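Local coordinates for uncharacterized protein lp_2219 (Lactobacillus plantarum, PDB 3HFQ), which is of unknown function but adopts the seven-bladed beta-propeller fold of the lactonase family, whose relatives include 6-phosphogluconolactonases, at residues 126-130 and 164-168; 129-134 and 156-162. The protein carries 1 engineered substitution. All coordinates share one frame; numbering follows the deposited sequence.

Contact 1: residues 126-130 and 164-168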
ATOM      1  N   THR A 126      14.004  15.223   2.774  1.00 10.73           N
ATOM      2  CA  THR A 126      14.360  13.977   2.104  1.00 10.06           C
ATOM      3  C   THR A 126      15.334  13.256   3.026  1.00 14.56           C
ATOM      4  O   THR A 126      16.471  13.698   3.212  1.00 12.44           O
ATOM      5  CB  THR A 126      15.053  14.221   0.745  1.00 13.85           C
ATOM      6  OG1 THR A 126      14.184  14.972  -0.111  1.00 13.77           O
ATOM      7  CG2 THR A 126      15.375  12.891   0.066  1.00 13.16           C
ATOM      8  N   VAL A 127      14.874  12.161   3.622  1.00  9.37           N
ATOM      9  CA  VAL A 127      15.698  11.381   4.535  1.00 10.77           C
ATOM     10  C   VAL A 127      16.365  10.231   3.790  1.00 11.96           C
ATOM     11  O   VAL A 127      15.688   9.407   3.173  1.00 12.85           O
ATOM     12  CB  VAL A 127      14.844  10.825   5.693  1.00 15.15           C
ATOM     13  CG1 VAL A 127      15.677   9.903   6.575  1.00 10.67           C
ATOM     14  CG2 VAL A 127      14.290  11.983   6.514  1.00 17.74           C
ATOM     15  N   GLN A 128      17.694  10.180   3.848  1.00 10.12           N
ATOM     16  CA  GLN A 128      18.453   9.139   3.165  1.00 12.12           C
ATOM     17  C   GLN A 128      18.827   7.993   4.096  1.00 10.70           C
ATOM     18  O   GLN A 128      19.348   8.217   5.188  1.00 12.17           O
ATOM     19  CB  GLN A 128      19.732   9.731   2.560  1.00 14.17           C
ATOM     20  CG  GLN A 128      20.585   8.728   1.783  1.00 11.91           C
ATOM     21  CD  GLN A 128      19.897   8.218   0.531  1.00 11.76           C
ATOM     22  OE1 GLN A 128      19.606   8.985  -0.386  1.00 14.96           O
ATOM     23  NE2 GLN A 128      19.631   6.917   0.488  1.00  9.73           N
ATOM     24  N   HIS A 129      18.560   6.767   3.659  1.00  7.85           N
ATOM     25  CA  HIS A 129      18.892   5.589   4.455  1.00 10.67           C
ATOM     26  C   HIS A 129      19.991   4.787   3.769  1.00 13.17           C
ATOM     27  O   HIS A 129      20.282   4.991   2.592  1.00 13.15           O
ATOM     28  CB  HIS A 129      17.669   4.678   4.636  1.00  9.26           C
ATOM     29  CG  HIS A 129      16.489   5.355   5.261  1.00 13.78           C
ATOM     30  ND1 HIS A 129      15.680   6.231   4.569  1.00 12.29           N
ATOM     31  CD2 HIS A 129      15.980   5.281   6.514  1.00 13.78           C
ATOM     32  CE1 HIS A 129      14.722   6.667   5.371  1.00 11.50           C
ATOM     33  NE2 HIS A 129      14.883   6.106   6.555  1.00 13.05           N
ATOM     34  N   SER A 130      20.594   3.871   4.519  1.00 13.01           N
ATOM     35  CA  SER A 130      21.643   3.021   3.987  1.00 15.74           C
ATOM     36  C   SER A 130      21.504   1.638   4.606  1.00 16.62           C
ATOM     37  O   SER A 130      20.776   1.453   5.583  1.00 18.24           O
ATOM     38  CB  SER A 130      23.022   3.600   4.311  1.00 24.35           C
ATOM     39  OG  SER A 130      23.264   3.584   5.707  1.00 32.57           O
ATOM     40  N   VAL A 164      12.437  -1.501  10.278  1.00 11.51           N
ATOM     41  CA  VAL A 164      11.219  -0.712  10.343  1.00 13.92           C
ATOM     42  C   VAL A 164      11.538   0.457  11.262  1.00 15.55           C
ATOM     43  O   VAL A 164      11.746   0.284  12.467  1.00 11.99           O
ATOM     44  CB  VAL A 164      10.022  -1.500  10.928  1.00 14.59           C
ATOM     45  CG1 VAL A 164       8.795  -0.597  10.975  1.00 11.71           C
ATOM     46  CG2 VAL A 164       9.725  -2.726  10.070  1.00 12.48           C
ATOM     47  N   TYR A 165      11.605   1.645  10.679  1.00  9.97           N
ATOM     48  CA  TYR A 165      11.899   2.849  11.434  1.00 10.20           C
ATOM     49  C   TYR A 165      10.620   3.544  11.876  1.00 15.65           C
ATOM     50  O   TYR A 165       9.574   3.424  11.235  1.00 13.99           O
ATOM     51  CB  TYR A 165      12.669   3.862  10.581  1.00 12.92           C
ATOM     52  CG  TYR A 165      14.039   3.443  10.107  1.00 13.88           C
ATOM     53  CD1 TYR A 165      14.200   2.654   8.968  1.00 15.54           C
ATOM     54  CD2 TYR A 165      15.181   3.878  10.774  1.00 16.89           C
ATOM     55  CE1 TYR A 165      15.469   2.304   8.508  1.00 14.18           C
ATOM     56  CE2 TYR A 165      16.450   3.536  10.327  1.00 18.37           C
ATOM     57  CZ  TYR A 165      16.591   2.756   9.190  1.00 19.54           C
ATOM     58  OH  TYR A 165      17.853   2.435   8.742  1.00 19.05           O
ATOM     59  N   VAL A 166      10.713   4.264  12.984  1.00  9.89           N
ATOM     60  CA  VAL A 166       9.605   5.069  13.461  1.00  8.82           C
ATOM     61  C   VAL A 166      10.225   6.449  13.634  1.00 11.20           C
ATOM     62  O   VAL A 166      11.238   6.594  14.319  1.00  7.64           O
ATOM     63  CB  VAL A 166       9.041   4.588  14.804  1.00 10.47           C
ATOM     64  CG1 VAL A 166       8.004   5.591  15.307  1.00 11.67           C
ATOM     65  CG2 VAL A 166       8.384   3.221  14.629  1.00 13.71           C
ATOM     66  N   TYR A 167       9.628   7.446  12.985  1.00  9.73           N
ATOM     67  CA  TYR A 167      10.111   8.826  13.036  1.00 10.58           C
ATOM     68  C   TYR A 167       9.076   9.778  13.616  1.00 10.48           C
ATOM     69  O   TYR A 167       7.878   9.609  13.403  1.00  8.79           O
ATOM     70  CB  TYR A 167      10.415   9.344  11.629  1.00  6.54           C
ATOM     71  CG  TYR A 167      11.641   8.790  10.957  1.00 10.48           C
ATOM     72  CD1 TYR A 167      12.892   9.374  11.160  1.00 13.48           C
ATOM     73  CD2 TYR A 167      11.548   7.713  10.079  1.00 13.39           C
ATOM     74  CE1 TYR A 167      14.027   8.890  10.506  1.00 12.94           C
ATOM     75  CE2 TYR A 167      12.672   7.222   9.424  1.00 12.17           C
ATOM     76  CZ  TYR A 167      13.905   7.818   9.637  1.00 13.42           C
ATOM     77  OH  TYR A 167      15.013   7.335   8.983  1.00 13.25           O
ATOM     78  N   ASN A 168       9.550  10.793  14.331  1.00 13.39           N
ATOM     79  CA  ASN A 168       8.660  11.813  14.857  1.00 13.79           C
ATOM     80  C   ASN A 168       8.600  12.835  13.732  1.00 14.14           C
ATOM     81  O   ASN A 168       9.580  13.012  13.006  1.00 13.41           O
ATOM     82  CB  ASN A 168       9.235  12.439  16.124  1.00 13.10           C
ATOM     83  CG  ASN A 168       9.230  11.472  17.287  1.00 12.47           C
ATOM     84  OD1 ASN A 168       8.226  10.808  17.543  1.00 12.24           O
ATOM     85  ND2 ASN A 168      10.348  11.384  17.998  1.00 12.15           N
TER
HETATM   86  O   HOH W   1      18.076   1.244   6.451  1.00 20.01           O
HETATM   87  O   HOH W   2      19.971   4.392   7.407  1.00 22.44           O
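Val-127 lies across from Tyr-167 and His-129 from Tyr-165, with CA atoms 10.5 Å apart in the first pair and 10.3 Å in the second, so side chains and two waters span the gap. The His-129 imidazole packs against both tyrosines, which stand next to each other on strand 163-169. Its CD2 corner lies over one face of the Tyr-165 ring, towards the rim, 3.6 Å from Tyr-165 CE1, in an edge-to-face pair with planes at 61°. Its NE2 reaches the phenol of Tyr-167 near the plane of that ring, and the bond from His-129 NE2 to Tyr-167 OH is short at 2.7 Å but bent to 120°, hence weak. The other ring nitrogen, ND1, is hydrogen-bonded to Gly-108 O, which should help to set the rotation of the imidazole. A chi1 of 175° swings Val-127 CG1 away from the backbone N and to within 3.6 Å of Tyr-167 OH. One water joins Tyr-165 OH to Ser-130 O, another the same hydroxyl to Ser-130 N. His-129, Tyr-165 and Tyr-167 form an aromatic cluster between the outermost strand 121-128 of one blade and the third strand of the next, an example of inter-blade packing in a beta-propeller.

Contact 2: residues 129-134 and 156-162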
ATOM      1  N   HIS A 129      18.560   6.767   3.659  1.00  7.85           N
ATOM      2  CA  HIS A 129      18.892   5.589   4.455  1.00 10.67           C
ATOM      3  C   HIS A 129      19.991   4.787   3.769  1.00 13.17           C
ATOM      4  O   HIS A 129      20.282   4.991   2.592  1.00 13.15           O
ATOM      5  CB  HIS A 129      17.669   4.678   4.636  1.00  9.26           C
ATOM      6  CG  HIS A 129      16.489   5.355   5.261  1.00 13.78           C
ATOM      7  ND1 HIS A 129      15.680   6.231   4.569  1.00 12.29           N
ATOM      8  CD2 HIS A 129      15.980   5.281   6.514  1.00 13.78           C
ATOM      9  CE1 HIS A 129      14.722   6.667   5.371  1.00 11.50           C
ATOM     10  NE2 HIS A 129      14.883   6.106   6.555  1.00 13.05           N
ATOM     11  N   SER A 130      20.594   3.871   4.519  1.00 13.01           N
ATOM     12  CA  SER A 130      21.643   3.021   3.987  1.00 15.74           C
ATOM     13  C   SER A 130      21.504   1.638   4.606  1.00 16.62           C
ATOM     14  O   SER A 130      20.776   1.453   5.583  1.00 18.24           O
ATOM     15  CB  SER A 130      23.022   3.600   4.311  1.00 24.35           C
ATOM     16  OG  SER A 130      23.264   3.584   5.707  1.00 32.57           O
ATOM     17  N   GLY A 131      22.202   0.665   4.035  1.00 16.59           N
ATOM     18  CA  GLY A 131      22.127  -0.686   4.556  1.00 16.24           C
ATOM     19  C   GLY A 131      21.864  -1.662   3.434  1.00 15.98           C
ATOM     20  O   GLY A 131      21.667  -1.254   2.292  1.00 17.21           O
ATOM     21  N   HIS A 132      21.869  -2.952   3.753  1.00 14.56           N
ATOM     22  CA  HIS A 132      21.625  -3.988   2.757  1.00 16.58           C
ATOM     23  C   HIS A 132      21.222  -5.280   3.453  1.00 15.83           C
ATOM     24  O   HIS A 132      21.142  -5.332   4.684  1.00 16.33           O
ATOM     25  CB  HIS A 132      22.883  -4.230   1.912  1.00 19.73           C
ATOM     26  CG  HIS A 132      24.085  -4.622   2.713  1.00 27.48           C
ATOM     27  ND1 HIS A 132      24.911  -3.692   3.319  1.00 33.33           N
ATOM     28  CD2 HIS A 132      24.591  -5.833   3.030  1.00 32.44           C
ATOM     29  CE1 HIS A 132      25.868  -4.322   3.970  1.00 39.01           C
ATOM     30  NE2 HIS A 132      25.700  -5.623   3.815  1.00 37.50           N
ATOM     31  N   GLY A 133      20.970  -6.317   2.661  1.00 16.41           N
ATOM     32  CA  GLY A 133      20.569  -7.598   3.216  1.00 19.27           C
ATOM     33  C   GLY A 133      21.216  -8.763   2.491  1.00 16.25           C
ATOM     34  O   GLY A 133      21.961  -8.555   1.536  1.00 16.58           O
ATOM     35  N   PRO A 134      20.942 -10.007   2.917  1.00 15.05           N
ATOM     36  CA  PRO A 134      21.499 -11.222   2.315  1.00 16.61           C
ATOM     37  C   PRO A 134      20.937 -11.597   0.944  1.00 20.65           C
ATOM     38  O   PRO A 134      21.636 -12.193   0.127  1.00 22.32           O
ATOM     39  CB  PRO A 134      21.199 -12.285   3.364  1.00 18.57           C
ATOM     40  CG  PRO A 134      19.874 -11.830   3.904  1.00 18.14           C
ATOM     41  CD  PRO A 134      20.116 -10.343   4.093  1.00 15.75           C
ATOM     42  N   VAL A 156       8.400   3.935   8.813  1.00  8.10           N
ATOM     43  CA  VAL A 156       9.098   3.878   7.531  1.00 10.83           C
ATOM     44  C   VAL A 156       9.765   2.508   7.403  1.00  9.52           C
ATOM     45  O   VAL A 156      10.600   2.141   8.224  1.00 10.89           O
ATOM     46  CB  VAL A 156      10.158   5.009   7.447  1.00 10.77           C
ATOM     47  CG1 VAL A 156      10.923   4.932   6.126  1.00  7.07           C
ATOM     48  CG2 VAL A 156       9.469   6.367   7.581  1.00  7.43           C
ATOM     49  N   ILE A 157       9.394   1.760   6.369  1.00  9.06           N
ATOM     50  CA  ILE A 157       9.920   0.410   6.173  1.00  9.79           C
ATOM     51  C   ILE A 157      11.001   0.291   5.105  1.00 10.30           C
ATOM     52  O   ILE A 157      10.808   0.713   3.970  1.00 10.54           O
ATOM     53  CB  ILE A 157       8.770  -0.555   5.813  1.00 10.34           C
ATOM     54  CG1 ILE A 157       7.678  -0.471   6.884  1.00  6.91           C
ATOM     55  CG2 ILE A 157       9.296  -1.979   5.686  1.00 13.73           C
ATOM     56  CD1 ILE A 157       6.416  -1.240   6.534  1.00  7.04           C
ATOM     57  N   ASP A 158      12.132  -0.308   5.473  1.00 11.19           N
ATOM     58  CA  ASP A 158      13.247  -0.496   4.552  1.00 11.15           C
ATOM     59  C   ASP A 158      13.355  -1.979   4.197  1.00 12.54           C
ATOM     60  O   ASP A 158      13.841  -2.788   4.988  1.00 10.87           O
ATOM     61  CB  ASP A 158      14.555  -0.026   5.199  1.00 15.30           C
ATOM     62  CG  ASP A 158      15.693   0.101   4.202  1.00 13.40           C
ATOM     63  OD1 ASP A 158      15.750  -0.697   3.247  1.00 12.48           O
ATOM     64  OD2 ASP A 158      16.546   0.995   4.381  1.00 15.54           O
ATOM     65  N   LEU A 159      12.890  -2.330   3.005  1.00  9.92           N
ATOM     66  CA  LEU A 159      12.932  -3.710   2.546  1.00 12.61           C
ATOM     67  C   LEU A 159      14.371  -4.170   2.333  1.00 10.05           C
ATOM     68  O   LEU A 159      14.708  -5.330   2.580  1.00 10.86           O
ATOM     69  CB  LEU A 159      12.132  -3.838   1.241  1.00 15.60           C
ATOM     70  CG  LEU A 159      12.133  -5.183   0.508  1.00 15.65           C
ATOM     71  CD1 LEU A 159      10.799  -5.379  -0.202  1.00 15.56           C
ATOM     72  CD2 LEU A 159      13.292  -5.235  -0.479  1.00 15.41           C
ATOM     73  N   GLY A 160      15.216  -3.245   1.889  1.00  6.95           N
ATOM     74  CA  GLY A 160      16.605  -3.567   1.622  1.00 12.01           C
ATOM     75  C   GLY A 160      17.474  -3.895   2.825  1.00 17.71           C
ATOM     76  O   GLY A 160      18.373  -4.733   2.727  1.00 15.75           O
ATOM     77  N   SER A 161      17.211  -3.252   3.958  1.00 13.92           N
ATOM     78  CA  SER A 161      18.012  -3.483   5.158  1.00 15.89           C
ATOM     79  C   SER A 161      17.292  -4.238   6.276  1.00 16.53           C
ATOM     80  O   SER A 161      17.834  -4.385   7.370  1.00 18.76           O
ATOM     81  CB  SER A 161      18.515  -2.147   5.703  1.00 20.59           C
ATOM     82  OG  SER A 161      17.425  -1.344   6.113  1.00 27.90           O
ATOM     83  N   ASP A 162      16.080  -4.712   6.005  1.00 14.76           N
ATOM     84  CA  ASP A 162      15.295  -5.450   6.998  1.00 12.32           C
ATOM     85  C   ASP A 162      15.015  -4.635   8.256  1.00 13.72           C
ATOM     86  O   ASP A 162      15.139  -5.143   9.371  1.00 14.45           O
ATOM     87  CB  ASP A 162      16.008  -6.749   7.392  1.00 15.83           C
ATOM     88  CG  ASP A 162      15.975  -7.789   6.294  1.00 20.44           C
ATOM     89  OD1 ASP A 162      14.873  -8.065   5.773  1.00 18.24           O
ATOM     90  OD2 ASP A 162      17.047  -8.337   5.954  1.00 19.57           O
TER
HETATM   91  O   HOH W   1      18.076   1.244   6.451  1.00 20.01           O
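The His-129 imidazole meets Val-156 and Asp-158 obliquely: Val-156 CG1 comes within 4.2 Å of His-129 NE2, and Asp-158 OD2 lies 3.9 Å from His-129 CB. The carboxylate of Asp-158 is the more heavily used flat group. The backbone N of Ser-161 bonds to Asp-158 OD1 from above the carboxylate plane, 67° out of it, at 3.0 Å. This is an Asx motif, and OD1 also accepts from His-142 N, while OD2 is bonded to Ser-141 OG.

One water knits the two segments together. It donates to Ser-130 O and, at 2.6 Å, to Asp-158 OD2, and it accepts from Ser-161 OG, so both sides of the contact hold it. Further along, the two segments come close through their backbones. Gly-131 has a phi of 131°, which glycine adopts without strain, and with no CB in the way its bare CA can lie 4.1 Å from Ser-161 CB. Gly-160 O approaches Gly-133 N to 3.0 Å, though at an angle too poor for a hydrogen bond. At the far end Pro-134 CD rests 4.1 Å from Asp-162 OD2, an oxygen bonded to Gly-186 N, while Asp-162 OD1 is hydrogen-bonded to Gly-188 N.

Residues 129-134 open the connection from strand 121-128 to strand 143-148, the first of the next blade. They lie against the turn between strands 154-158 and 163-169, whose Asp-162 reaches on to the loop ahead of strand 189-194 in the blade beyond.

Overall arrangement
Contacts 1 and 2 have His-129 and Ser-130 in common, and their centres are 10 Å apart, each 18 Å from the centre of the chain. Their partners are neighbouring strands of one sheet: Tyr-165 N lies 2.7 Å from Val-156 O, a probable hydrogen bond, and Tyr-167 CD2 packs 3.5 Å from Val-156 CG2. In this way contact 1 sets His-129 against two tyrosine rings, and contact 2 carries the same chain onward over the adjoining hairpin turn. The water at Ser-130 O takes part in both, linking Tyr-165 OH with Asp-158 and Ser-161. The pair illustrates how a strand and its connecting loop can hold successive propeller blades together.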